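Local coordinates for cytochrome c-552/4 domain-containing protein (Ignicoccus hospitalis KIN4/I, PDB 4QO5), which binds eight covalently attached hemes c as a membrane-associated octaheme cytochrome, also holds calcium, and probably carries electrons, at residues L168-V178 against Y195-V206; L440-L449 against I505-E516. All coordinates share one frame; numbering follows the deposited sequence.

In the fold
From the N terminus, the chain first reaches contact 1, where residues 168-178 leave a heme-bearing helix and are met again by residues 195-206 after only sixteen intervening residues, nearly all of them in the hairpin of strands 176-185 and 188-196. That loop is complete well before contact 2 begins, so the two follow in series and neither nest nor cross. Contact 2 closes a longer excursion: helix 413-447 is rejoined by helix 498-520, with helix 464-485 in between. The centres lie about 40 Å apart, one in the heme-rich body and one in the C-terminal helices, yet both contacts touch the second subunit.

Contact 1: L168-V178 against Y195-V206; sequences LACHGTVVKVV and YEGYPNHGVGRV. With HEC (heme c), chain E.
Asn200 reaches to the C-terminal end of helix 167-171, meeting Leu168 and Thr173, its CG anti to the backbone N (chi1 172°). Starting from the root, CB lies 3.2 Å from Thr173 OG1. Further out, OD1 takes a weak bond from Thr173 N at 3.2 Å and also accepts from Gly202 N, which makes an Asx turn. At the other branch, ND2 donates to Leu168 O over 2.9 Å (155° at the hydrogen). It comes from above the carbonyl plane, while Gly172 N uses the opposite face of the same oxygen. Both amide branches are therefore held, which fixes the rotation of the group. Thr173 OG1 in turn gives a 2.6 Å bond to Gly197 O, in the carbonyl plane and on a lone pair.

Leu168 to His171 belong to the CxxCH heme-attachment motif of c-type cytochromes. Cys170 SG is joined to heme CAC, a carbon of a former vinyl group, in a thioether that the model leaves stretched at 2.7 Å, and His171 NE2 binds the iron at 2.2 Å, with a water 2.5 Å from the iron. Behind this pair the loop of the other segment closes in: Val203 N donates to Cys170 O and Gly204 N to His171 O. His201, from the same loop, bonds a propionate of another heme through ND1.

Past Thr173 the loops pair before the strands begin: Val206 N donates to Thr173 O and Val175 N to Val206 O, a single bridge of Val174 with Val206. The strands proper start with Lys176 and Glu196, an antiparallel hydrogen-bonded pair at the open end of the hairpin. Val175 CG1 packs 3.6 Å from CD1 of the Tyr195 ring, whose hydroxyl is bonded to Asp92. Tyr418 OH of the second subunit is hydrogen-bonded to Gly197 N.

Contact 2: L440-L449 against I505-E516; sequences LLLKAWQSGL and IEHMKTLLRLWE
Trp515 and Leu449 both turn CG anti to their backbone N (chi1 of Trp515 is -178°), and the two side chains run antiparallel alongside one another. This lays the leucine over one indole face. Leu449 CB stands almost straight above the five-membered ring, 3.8 Å from its centroid, in a CH-pi contact, and CD1 sits above the same face close to Trp515 CD2 (3.7 Å), displaced toward the outer side between CG and CE3. The indole N-H is used too: Trp515 NE1 donates to Ser447 O at 3.2 Å and 170°. That oxygen lies in the ring plane, although the nitrogen sits well above the carbonyl plane of its acceptor.

Farther back along the pair, the helices run nearly parallel, 18° apart with axes 10.4 Å from each other, and mesh as knobs into holes. Leu440 enters between Ile505, Met508, Lys509 and Leu512, its CB 3.9 Å from the methyl CE of Met508. Leu512 returns the favour among Leu440, Lys443, Ala444 and Ser447, with CD2 set 3.7 Å from Ala444 CA and CD1 near Leu440 CD2. Leu449 CD2 closes the row against Leu512 CD2. On the far side of the first helix, Trp445 NE1 bonds Glu466, a calcium ligand. At the end of the helix, Arg513 of the second subunit donates to Gly448 O and Leu449 O.

Apart from the one indole bond, the contact is apolar: aliphatic packing plus the CH-pi contact, so the Trp515 N-H supplies the only directional hydrogen bond between the two segments, joining the indole to the backbone just before Gly448.

Contact 1: L168-V178 against Y195-V206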
loop_
_atom_site.group_PDB
_atom_site.type_symbol
_atom_site.label_atom_id
_atom_site.label_comp_id
_atom_site.label_asym_id
_atom_site.label_seq_id
_atom_site.Cartn_x
_atom_site.Cartn_y
_atom_site.Cartn_z
ATOM N N LEU A 168 -16.020 9.056 -11.696
ATOM C CA LEU A 168 -16.999 9.894 -11.008
ATOM C C LEU A 168 -17.101 9.614 -9.512
ATOM O O LEU A 168 -17.654 10.417 -8.767
ATOM C CB LEU A 168 -18.367 9.814 -11.697
ATOM C CG LEU A 168 -18.248 10.107 -13.193
ATOM C CD1 LEU A 168 -19.624 10.097 -13.840
ATOM C CD2 LEU A 168 -17.561 11.461 -13.441
ATOM N N ALA A 169 -16.558 8.483 -9.058
ATOM C CA ALA A 169 -16.512 8.210 -7.623
ATOM C C ALA A 169 -15.681 9.268 -6.878
ATOM O O ALA A 169 -15.970 9.621 -5.730
ATOM C CB ALA A 169 -15.944 6.811 -7.354
ATOM N N CYS A 170 -14.628 9.760 -7.514
ATOM C CA CYS A 170 -13.826 10.793 -6.874
ATOM C C CYS A 170 -14.207 12.184 -7.294
ATOM O O CYS A 170 -14.214 13.088 -6.465
ATOM C CB CYS A 170 -12.362 10.602 -7.191
ATOM S SG CYS A 170 -11.891 8.983 -6.543
ATOM N N HIS A 171 -14.483 12.350 -8.585
ATOM C CA HIS A 171 -14.807 13.663 -9.141
ATOM C C HIS A 171 -16.240 14.125 -8.843
ATOM O O HIS A 171 -16.504 15.329 -8.780
ATOM C CB HIS A 171 -14.583 13.676 -10.667
ATOM C CG HIS A 171 -13.138 13.717 -11.064
ATOM N ND1 HIS A 171 -12.522 14.870 -11.512
ATOM C CD2 HIS A 171 -12.189 12.748 -11.087
ATOM C CE1 HIS A 171 -11.258 14.610 -11.787
ATOM N NE2 HIS A 171 -11.035 13.331 -11.542
ATOM N N GLY A 172 -17.164 13.181 -8.692
ATOM C CA GLY A 172 -18.570 13.538 -8.490
ATOM C C GLY A 172 -19.452 13.145 -9.655
ATOM O O GLY A 172 -19.005 13.146 -10.811
ATOM N N THR A 173 -20.702 12.791 -9.349
ATOM C CA THR A 173 -21.702 12.485 -10.360
ATOM C C THR A 173 -22.694 13.637 -10.446
ATOM O O THR A 173 -22.658 14.565 -9.642
ATOM C CB THR A 173 -22.544 11.248 -9.965
ATOM O OG1 THR A 173 -23.026 11.433 -8.620
ATOM C CG2 THR A 173 -21.729 9.967 -10.046
ATOM N N VAL A 174 -23.595 13.556 -11.416
ATOM C CA VAL A 174 -24.778 14.421 -11.432
ATOM C C VAL A 174 -25.939 13.615 -10.834
ATOM O O VAL A 174 -26.278 12.543 -11.327
ATOM C CB VAL A 174 -25.136 14.856 -12.856
ATOM C CG1 VAL A 174 -26.516 15.541 -12.886
ATOM C CG2 VAL A 174 -24.071 15.780 -13.397
ATOM N N VAL A 175 -26.501 14.110 -9.739
ATOM C CA VAL A 175 -27.580 13.424 -9.064
ATOM C C VAL A 175 -28.914 13.843 -9.698
ATOM O O VAL A 175 -29.213 15.035 -9.836
ATOM C CB VAL A 175 -27.592 13.740 -7.552
ATOM C CG1 VAL A 175 -28.749 13.004 -6.866
ATOM C CG2 VAL A 175 -26.239 13.378 -6.909
ATOM N N LYS A 176 -29.698 12.854 -10.103
ATOM C CA LYS A 176 -31.035 13.117 -10.626
ATOM C C LYS A 176 -32.088 12.404 -9.791
ATOM O O LYS A 176 -31.950 11.222 -9.489
ATOM C CB LYS A 176 -31.127 12.682 -12.093
ATOM C CG LYS A 176 -30.351 13.584 -13.034
ATOM C CD LYS A 176 -30.420 13.120 -14.484
ATOM C CE LYS A 176 -29.474 13.942 -15.358
ATOM N NZ LYS A 176 -29.602 13.639 -16.812
ATOM N N VAL A 177 -33.145 13.123 -9.417
ATOM C CA VAL A 177 -34.242 12.495 -8.696
ATOM C C VAL A 177 -35.198 11.940 -9.734
ATOM O O VAL A 177 -35.722 12.695 -10.548
ATOM C CB VAL A 177 -34.977 13.501 -7.794
ATOM C CG1 VAL A 177 -36.151 12.837 -7.086
ATOM C CG2 VAL A 177 -34.010 14.112 -6.799
ATOM N N VAL A 178 -35.431 10.632 -9.723
ATOM C CA VAL A 178 -36.212 10.025 -10.807
ATOM C C VAL A 178 -37.542 9.415 -10.383
ATOM O O VAL A 178 -38.324 8.970 -11.227
ATOM C CB VAL A 178 -35.388 8.999 -11.619
ATOM C CG1 VAL A 178 -34.173 9.682 -12.239
ATOM C CG2 VAL A 178 -34.961 7.825 -10.746
ATOM N N TYR A 195 -33.010 7.642 -6.882
ATOM C CA TYR A 195 -32.042 8.519 -7.537
ATOM C C TYR A 195 -31.328 7.850 -8.697
ATOM O O TYR A 195 -31.225 6.618 -8.761
ATOM C CB TYR A 195 -30.930 8.933 -6.566
ATOM C CG TYR A 195 -31.340 9.754 -5.375
ATOM C CD1 TYR A 195 -31.557 11.132 -5.496
ATOM C CD2 TYR A 195 -31.466 9.171 -4.117
ATOM C CE1 TYR A 195 -31.897 11.892 -4.405
ATOM C CE2 TYR A 195 -31.815 9.929 -3.010
ATOM C CZ TYR A 195 -32.023 11.296 -3.170
ATOM O OH TYR A 195 -32.368 12.063 -2.097
ATOM N N GLU A 196 -30.776 8.685 -9.572
ATOM C CA GLU A 196 -29.664 8.290 -10.427
ATOM C C GLU A 196 -28.449 9.103 -9.987
ATOM O O GLU A 196 -28.526 10.329 -9.846
ATOM C CB GLU A 196 -29.959 8.571 -11.904
ATOM C CG GLU A 196 -31.096 7.762 -12.501
ATOM C CD GLU A 196 -31.302 8.057 -13.982
ATOM O OE1 GLU A 196 -30.608 8.949 -14.521
ATOM O OE2 GLU A 196 -32.162 7.397 -14.606
ATOM N N GLY A 197 -27.337 8.424 -9.744
ATOM C CA GLY A 197 -26.118 9.117 -9.375
ATOM C C GLY A 197 -25.896 9.361 -7.894
ATOM O O GLY A 197 -24.947 10.059 -7.524
ATOM N N TYR A 198 -26.756 8.799 -7.051
ATOM C CA TYR A 198 -26.555 8.814 -5.597
ATOM C C TYR A 198 -26.956 7.438 -5.018
ATOM O O TYR A 198 -28.013 6.934 -5.363
ATOM C CB TYR A 198 -27.345 9.943 -4.907
ATOM C CG TYR A 198 -26.922 10.050 -3.466
ATOM C CD1 TYR A 198 -25.742 10.720 -3.117
ATOM C CD2 TYR A 198 -27.643 9.413 -2.463
ATOM C CE1 TYR A 198 -25.302 10.755 -1.790
ATOM C CE2 TYR A 198 -27.219 9.449 -1.133
ATOM C CZ TYR A 198 -26.051 10.110 -0.804
ATOM O OH TYR A 198 -25.637 10.124 0.519
ATOM N N PRO A 199 -26.136 6.843 -4.117
ATOM C CA PRO A 199 -24.919 7.344 -3.458
ATOM C C PRO A 199 -23.767 7.739 -4.370
ATOM O O PRO A 199 -23.433 7.065 -5.351
ATOM C CB PRO A 199 -24.481 6.164 -2.557
ATOM C CG PRO A 199 -25.162 4.970 -3.116
ATOM C CD PRO A 199 -26.494 5.508 -3.603
ATOM N N ASN A 200 -23.183 8.876 -4.025
ATOM C CA ASN A 200 -21.918 9.328 -4.574
ATOM C C ASN A 200 -21.459 10.436 -3.666
ATOM O O ASN A 200 -22.286 11.225 -3.211
ATOM C CB ASN A 200 -22.082 9.905 -5.979
ATOM C CG ASN A 200 -20.804 10.557 -6.482
ATOM O OD1 ASN A 200 -20.590 11.765 -6.305
ATOM N ND2 ASN A 200 -19.941 9.760 -7.088
ATOM N N HIS A 201 -20.155 10.497 -3.381
ATOM C CA HIS A 201 -19.638 11.587 -2.553
ATOM C C HIS A 201 -18.347 12.187 -3.101
ATOM O O HIS A 201 -17.456 12.547 -2.347
ATOM C CB HIS A 201 -19.506 11.129 -1.095
ATOM C CG HIS A 201 -20.767 10.509 -0.573
ATOM N ND1 HIS A 201 -21.072 9.179 -0.776
ATOM C CD2 HIS A 201 -21.834 11.050 0.064
ATOM C CE1 HIS A 201 -22.265 8.921 -0.263
ATOM N NE2 HIS A 201 -22.748 10.039 0.254
ATOM N N GLY A 202 -18.252 12.273 -4.428
ATOM C CA GLY A 202 -17.118 12.923 -5.054
ATOM C C GLY A 202 -17.182 14.427 -4.819
ATOM O O GLY A 202 -18.251 14.985 -4.591
ATOM N N VAL A 203 -16.033 15.093 -4.885
ATOM C CA VAL A 203 -15.962 16.489 -4.461
ATOM C C VAL A 203 -16.799 17.457 -5.283
ATOM O O VAL A 203 -17.217 18.479 -4.759
ATOM C CB VAL A 203 -14.509 16.990 -4.388
ATOM C CG1 VAL A 203 -13.774 16.242 -3.285
ATOM C CG2 VAL A 203 -13.832 16.789 -5.741
ATOM N N GLY A 204 -17.013 17.157 -6.565
ATOM C CA GLY A 204 -17.799 18.015 -7.433
ATOM C C GLY A 204 -19.202 17.490 -7.710
ATOM O O GLY A 204 -19.773 17.775 -8.763
ATOM N N ARG A 205 -19.757 16.711 -6.782
ATOM C CA ARG A 205 -21.099 16.143 -6.985
ATOM C C ARG A 205 -22.116 17.247 -7.300
ATOM O O ARG A 205 -22.149 18.279 -6.621
ATOM C CB ARG A 205 -21.560 15.377 -5.759
ATOM C CG ARG A 205 -22.936 14.655 -5.953
ATOM C CD ARG A 205 -23.288 13.942 -4.669
ATOM N NE ARG A 205 -23.706 14.899 -3.647
ATOM C CZ ARG A 205 -23.569 14.719 -2.334
ATOM N NH1 ARG A 205 -22.999 13.610 -1.836
ATOM N NH2 ARG A 205 -24.008 15.657 -1.512
ATOM N N VAL A 206 -22.924 17.040 -8.337
ATOM C CA VAL A 206 -23.950 18.029 -8.699
ATOM C C VAL A 206 -25.261 17.628 -8.027
ATOM O O VAL A 206 -25.900 16.660 -8.417
ATOM C CB VAL A 206 -24.121 18.130 -10.228
ATOM C CG1 VAL A 206 -25.117 19.235 -10.595
ATOM C CG2 VAL A 206 -22.761 18.375 -10.888
HETATM FE FE HEC E . -9.069 12.317 -11.839
HETATM C CHA HEC E . -7.723 15.510 -11.510
HETATM C CHB HEC E . -9.038 12.736 -15.234
HETATM C CHC HEC E . -10.207 9.096 -12.262
HETATM C CHD HEC E . -8.568 11.721 -8.535
HETATM N NA HEC E . -8.439 13.820 -13.104
HETATM C C1A HEC E . -8.031 15.092 -12.779
HETATM C C2A HEC E . -7.986 15.883 -13.993
HETATM C C3A HEC E . -8.345 15.089 -15.000
HETATM C C4A HEC E . -8.628 13.787 -14.466
HETATM C CMA HEC E . -8.450 15.409 -16.505
HETATM C CAA HEC E . -7.614 17.380 -14.099
HETATM C CBA HEC E . -8.959 18.107 -14.213
HETATM C CGA HEC E . -8.820 19.613 -14.218
HETATM O O1A HEC E . -9.107 20.245 -15.267
HETATM O O2A HEC E . -8.423 20.176 -13.171
HETATM N NB HEC E . -9.542 11.193 -13.414
HETATM C C1B HEC E . -9.432 11.520 -14.744
HETATM C C2B HEC E . -9.898 10.425 -15.554
HETATM C C3B HEC E . -10.143 9.403 -14.723
HETATM C C4B HEC E . -9.994 9.884 -13.370
HETATM C CMB HEC E . -9.839 10.429 -17.102
HETATM C CAB HEC E . -10.563 7.935 -14.967
HETATM C CBB HEC E . -10.291 7.271 -16.334
HETATM N NC HEC E . -9.297 10.695 -10.697
HETATM C C1C HEC E . -9.881 9.484 -10.992
HETATM C C2C HEC E . -10.218 8.811 -9.753
HETATM C C3C HEC E . -9.585 9.521 -8.808
HETATM C C4C HEC E . -9.111 10.743 -9.340
HETATM C CMC HEC E . -10.714 7.341 -9.728
HETATM C CAC HEC E . -9.363 9.393 -7.310
HETATM C CBC HEC E . -8.761 7.994 -6.979
HETATM N ND HEC E . -8.283 13.439 -10.269
HETATM C C1D HEC E . -8.154 12.962 -8.977
HETATM C C2D HEC E . -7.487 13.952 -8.176
HETATM C C3D HEC E . -7.206 15.127 -9.101
HETATM C C4D HEC E . -7.735 14.724 -10.380
HETATM C CMD HEC E . -7.132 13.841 -6.690
HETATM C CAD HEC E . -6.476 16.448 -8.762
HETATM C CBD HEC E . -4.987 16.123 -8.702
HETATM C CGD HEC E . -4.155 17.373 -8.598
HETATM O O1D HEC E . -2.969 17.253 -8.205
HETATM O O2D HEC E . -4.662 18.477 -8.898
HETATM O O HOH W 1 -18.154 8.674 -4.226
HETATM O O HOH W 2 -29.872 10.616 -17.360
HETATM O O HOH W 3 -6.736 11.386 -11.994
#

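Contact 2: L440-L449 against I505-E516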
loop_
_atom_site.group_PDB
_atom_site.type_symbol
_atom_site.label_atom_id
_atom_site.label_comp_id
_atom_site.label_asym_id
_atom_site.label_seq_id
_atom_site.Cartn_x
_atom_site.Cartn_y
_atom_site.Cartn_z
ATOM N N LEU A 440 7.695 11.487 -29.447
ATOM C CA LEU A 440 7.626 10.075 -29.825
ATOM C C LEU A 440 6.208 9.709 -30.289
ATOM O O LEU A 440 6.033 8.958 -31.245
ATOM C CB LEU A 440 8.065 9.162 -28.675
ATOM C CG LEU A 440 9.544 9.267 -28.288
ATOM C CD1 LEU A 440 9.832 8.520 -27.007
ATOM C CD2 LEU A 440 10.426 8.751 -29.416
ATOM N N LEU A 441 5.199 10.250 -29.621
ATOM C CA LEU A 441 3.826 10.005 -30.060
ATOM C C LEU A 441 3.558 10.596 -31.449
ATOM O O LEU A 441 2.897 9.964 -32.274
ATOM C CB LEU A 441 2.810 10.525 -29.050
ATOM C CG LEU A 441 1.364 10.161 -29.420
ATOM C CD1 LEU A 441 1.211 8.656 -29.663
ATOM C CD2 LEU A 441 0.429 10.603 -28.340
ATOM N N LEU A 442 4.067 11.799 -31.708
ATOM C CA LEU A 442 3.942 12.390 -33.040
ATOM C C LEU A 442 4.610 11.504 -34.095
ATOM O O LEU A 442 4.133 11.399 -35.220
ATOM C CB LEU A 442 4.531 13.803 -33.079
ATOM C CG LEU A 442 3.781 14.876 -32.289
ATOM C CD1 LEU A 442 4.548 16.199 -32.315
ATOM C CD2 LEU A 442 2.374 15.070 -32.828
ATOM N N LYS A 443 5.712 10.856 -33.728
ATOM C CA LYS A 443 6.362 9.911 -34.633
ATOM C C LYS A 443 5.494 8.673 -34.867
ATOM O O LYS A 443 5.440 8.138 -35.971
ATOM C CB LYS A 443 7.733 9.489 -34.092
ATOM C CG LYS A 443 8.760 10.606 -34.091
ATOM C CD LYS A 443 10.154 10.106 -33.714
ATOM C CE LYS A 443 11.200 11.195 -33.956
ATOM N NZ LYS A 443 12.472 10.952 -33.215
ATOM N N ALA A 444 4.821 8.216 -33.819
ATOM C CA ALA A 444 3.925 7.066 -33.931
ATOM C C ALA A 444 2.765 7.369 -34.877
ATOM O O ALA A 444 2.359 6.523 -35.672
ATOM C CB ALA A 444 3.398 6.670 -32.563
ATOM N N TRP A 445 2.231 8.582 -34.787
ATOM C CA TRP A 445 1.132 8.969 -35.657
ATOM C C TRP A 445 1.628 9.153 -37.090
ATOM O O TRP A 445 0.959 8.761 -38.040
ATOM C CB TRP A 445 0.478 10.254 -35.158
ATOM C CG TRP A 445 -0.350 10.090 -33.930
ATOM C CD1 TRP A 445 -1.001 8.957 -33.511
ATOM C CD2 TRP A 445 -0.625 11.097 -32.953
ATOM N NE1 TRP A 445 -1.659 9.205 -32.330
ATOM C CE2 TRP A 445 -1.449 10.515 -31.971
ATOM C CE3 TRP A 445 -0.260 12.442 -32.820
ATOM C CZ2 TRP A 445 -1.902 11.226 -30.860
ATOM C CZ3 TRP A 445 -0.717 13.150 -31.718
ATOM C CH2 TRP A 445 -1.523 12.540 -30.751
ATOM N N GLN A 446 2.815 9.734 -37.229
ATOM C CA GLN A 446 3.416 9.967 -38.540
ATOM C C GLN A 446 3.717 8.676 -39.296
ATOM O O GLN A 446 3.611 8.629 -40.520
ATOM C CB GLN A 446 4.709 10.772 -38.388
ATOM C CG GLN A 446 5.256 11.317 -39.695
ATOM C CD GLN A 446 4.511 12.547 -40.172
ATOM O OE1 GLN A 446 4.317 13.505 -39.420
ATOM N NE2 GLN A 446 4.097 12.533 -41.433
ATOM N N SER A 447 4.102 7.634 -38.567
ATOM C CA SER A 447 4.547 6.390 -39.189
ATOM C C SER A 447 3.408 5.396 -39.366
ATOM O O SER A 447 3.570 4.364 -40.014
ATOM C CB SER A 447 5.671 5.749 -38.368
ATOM O OG SER A 447 5.160 5.135 -37.198
ATOM N N GLY A 448 2.260 5.703 -38.777
ATOM C CA GLY A 448 1.090 4.858 -38.924
ATOM C C GLY A 448 0.981 3.761 -37.881
ATOM O O GLY A 448 0.136 2.882 -37.993
ATOM N N LEU A 449 1.832 3.800 -36.862
ATOM C CA LEU A 449 1.730 2.833 -35.776
ATOM C C LEU A 449 0.456 3.086 -34.974
ATOM O O LEU A 449 -0.137 2.157 -34.421
ATOM C CB LEU A 449 2.964 2.888 -34.870
ATOM C CG LEU A 449 2.968 2.018 -33.609
ATOM C CD1 LEU A 449 2.768 0.543 -33.945
ATOM C CD2 LEU A 449 4.268 2.223 -32.845
ATOM N N ILE A 505 9.839 5.975 -21.851
ATOM C CA ILE A 505 10.469 6.560 -23.030
ATOM C C ILE A 505 11.071 5.481 -23.918
ATOM O O ILE A 505 10.834 5.442 -25.126
ATOM C CB ILE A 505 11.555 7.588 -22.639
ATOM C CG1 ILE A 505 10.896 8.826 -22.008
ATOM C CG2 ILE A 505 12.379 7.985 -23.859
ATOM C CD1 ILE A 505 11.886 9.797 -21.358
ATOM N N GLU A 506 11.833 4.581 -23.308
ATOM C CA GLU A 506 12.454 3.502 -24.059
ATOM C C GLU A 506 11.434 2.488 -24.561
ATOM O O GLU A 506 11.601 1.914 -25.627
ATOM C CB GLU A 506 13.529 2.820 -23.218
ATOM C CG GLU A 506 14.688 3.739 -22.903
ATOM C CD GLU A 506 15.353 4.288 -24.154
ATOM O OE1 GLU A 506 15.400 3.565 -25.177
ATOM O OE2 GLU A 506 15.834 5.443 -24.117
ATOM N N HIS A 507 10.374 2.278 -23.798
ATOM C CA HIS A 507 9.313 1.376 -24.243
ATOM C C HIS A 507 8.683 1.908 -25.531
ATOM O O HIS A 507 8.545 1.171 -26.516
ATOM C CB HIS A 507 8.323 1.108 -23.107
ATOM C CG HIS A 507 7.267 0.093 -23.426
ATOM N ND1 HIS A 507 7.519 -1.005 -24.224
ATOM C CD2 HIS A 507 6.062 -0.133 -22.857
ATOM C CE1 HIS A 507 6.445 -1.774 -24.255
ATOM N NE2 HIS A 507 5.554 -1.282 -23.424
ATOM N N MET A 508 8.369 3.200 -25.555
ATOM C CA MET A 508 7.873 3.813 -26.784
ATOM C C MET A 508 8.863 3.703 -27.945
ATOM O O MET A 508 8.472 3.391 -29.072
ATOM C CB MET A 508 7.477 5.271 -26.541
ATOM C CG MET A 508 6.414 5.433 -25.462
ATOM S SD MET A 508 5.930 7.163 -25.299
ATOM C CE MET A 508 5.106 7.446 -26.869
ATOM N N LYS A 509 10.146 3.930 -27.668
ATOM C CA LYS A 509 11.162 3.833 -28.709
ATOM C C LYS A 509 11.278 2.418 -29.278
ATOM O O LYS A 509 11.449 2.236 -30.484
ATOM C CB LYS A 509 12.516 4.332 -28.191
ATOM C CG LYS A 509 12.572 5.844 -28.073
ATOM C CD LYS A 509 13.731 6.318 -27.206
ATOM C CE LYS A 509 15.066 5.960 -27.802
ATOM N NZ LYS A 509 16.168 6.636 -27.045
ATOM N N THR A 510 11.180 1.418 -28.409
ATOM C CA THR A 510 11.236 0.029 -28.851
ATOM C C THR A 510 10.061 -0.330 -29.774
ATOM O O THR A 510 10.253 -0.953 -30.826
ATOM C CB THR A 510 11.319 -0.935 -27.648
ATOM O OG1 THR A 510 12.610 -0.803 -27.033
ATOM C CG2 THR A 510 11.135 -2.365 -28.101
ATOM N N LEU A 511 8.856 0.090 -29.400
ATOM C CA LEU A 511 7.683 -0.131 -30.247
ATOM C C LEU A 511 7.842 0.513 -31.629
ATOM O O LEU A 511 7.538 -0.104 -32.649
ATOM C CB LEU A 511 6.412 0.368 -29.558
ATOM C CG LEU A 511 5.941 -0.505 -28.393
ATOM C CD1 LEU A 511 4.781 0.147 -27.662
ATOM C CD2 LEU A 511 5.555 -1.889 -28.890
ATOM N N LEU A 512 8.333 1.750 -31.655
ATOM C CA LEU A 512 8.621 2.429 -32.913
ATOM C C LEU A 512 9.655 1.676 -33.750
ATOM O O LEU A 512 9.491 1.532 -34.963
ATOM C CB LEU A 512 9.090 3.866 -32.653
ATOM C CG LEU A 512 8.011 4.825 -32.149
ATOM C CD1 LEU A 512 8.628 6.155 -31.710
ATOM C CD2 LEU A 512 6.964 5.047 -33.239
ATOM N N ARG A 513 10.712 1.195 -33.099
ATOM C CA ARG A 513 11.740 0.397 -33.768
ATOM C C ARG A 513 11.205 -0.909 -34.349
ATOM O O ARG A 513 11.559 -1.287 -35.467
ATOM C CB ARG A 513 12.876 0.060 -32.808
ATOM C CG ARG A 513 13.941 1.116 -32.683
ATOM C CD ARG A 513 15.117 0.575 -31.889
ATOM N NE ARG A 513 15.818 -0.499 -32.594
ATOM C CZ ARG A 513 16.359 -1.559 -31.997
ATOM N NH1 ARG A 513 16.981 -2.482 -32.714
ATOM N NH2 ARG A 513 16.271 -1.700 -30.680
ATOM N N LEU A 514 10.389 -1.618 -33.573
ATOM C CA LEU A 514 9.782 -2.862 -34.051
ATOM C C LEU A 514 8.875 -2.596 -35.239
ATOM O O LEU A 514 8.871 -3.349 -36.213
ATOM C CB LEU A 514 8.975 -3.541 -32.944
ATOM C CG LEU A 514 9.779 -4.225 -31.840
ATOM C CD1 LEU A 514 8.852 -4.805 -30.786
ATOM C CD2 LEU A 514 10.671 -5.308 -32.426
ATOM N N TRP A 515 8.108 -1.516 -35.151
ATOM C CA TRP A 515 7.209 -1.133 -36.232
ATOM C C TRP A 515 7.977 -0.831 -37.514
ATOM O O TRP A 515 7.620 -1.316 -38.586
ATOM C CB TRP A 515 6.351 0.058 -35.811
ATOM C CG TRP A 515 5.354 0.493 -36.836
ATOM C CD1 TRP A 515 5.346 1.677 -37.522
ATOM C CD2 TRP A 515 4.210 -0.243 -37.292
ATOM N NE1 TRP A 515 4.268 1.722 -38.374
ATOM C CE2 TRP A 515 3.556 0.557 -38.255
ATOM C CE3 TRP A 515 3.672 -1.497 -36.978
ATOM C CZ2 TRP A 515 2.394 0.144 -38.905
ATOM C CZ3 TRP A 515 2.519 -1.906 -37.629
ATOM C CH2 TRP A 515 1.894 -1.086 -38.582
ATOM N N GLU A 516 9.041 -0.045 -37.402
ATOM C CA GLU A 516 9.860 0.280 -38.568
ATOM C C GLU A 516 10.559 -0.947 -39.147
ATOM O O GLU A 516 10.690 -1.069 -40.364
ATOM C CB GLU A 516 10.878 1.373 -38.237
ATOM C CG GLU A 516 10.265 2.764 -38.162
ATOM C CD GLU A 516 9.472 3.124 -39.412
ATOM O OE1 GLU A 516 10.063 3.128 -40.513
ATOM O OE2 GLU A 516 8.257 3.403 -39.292
#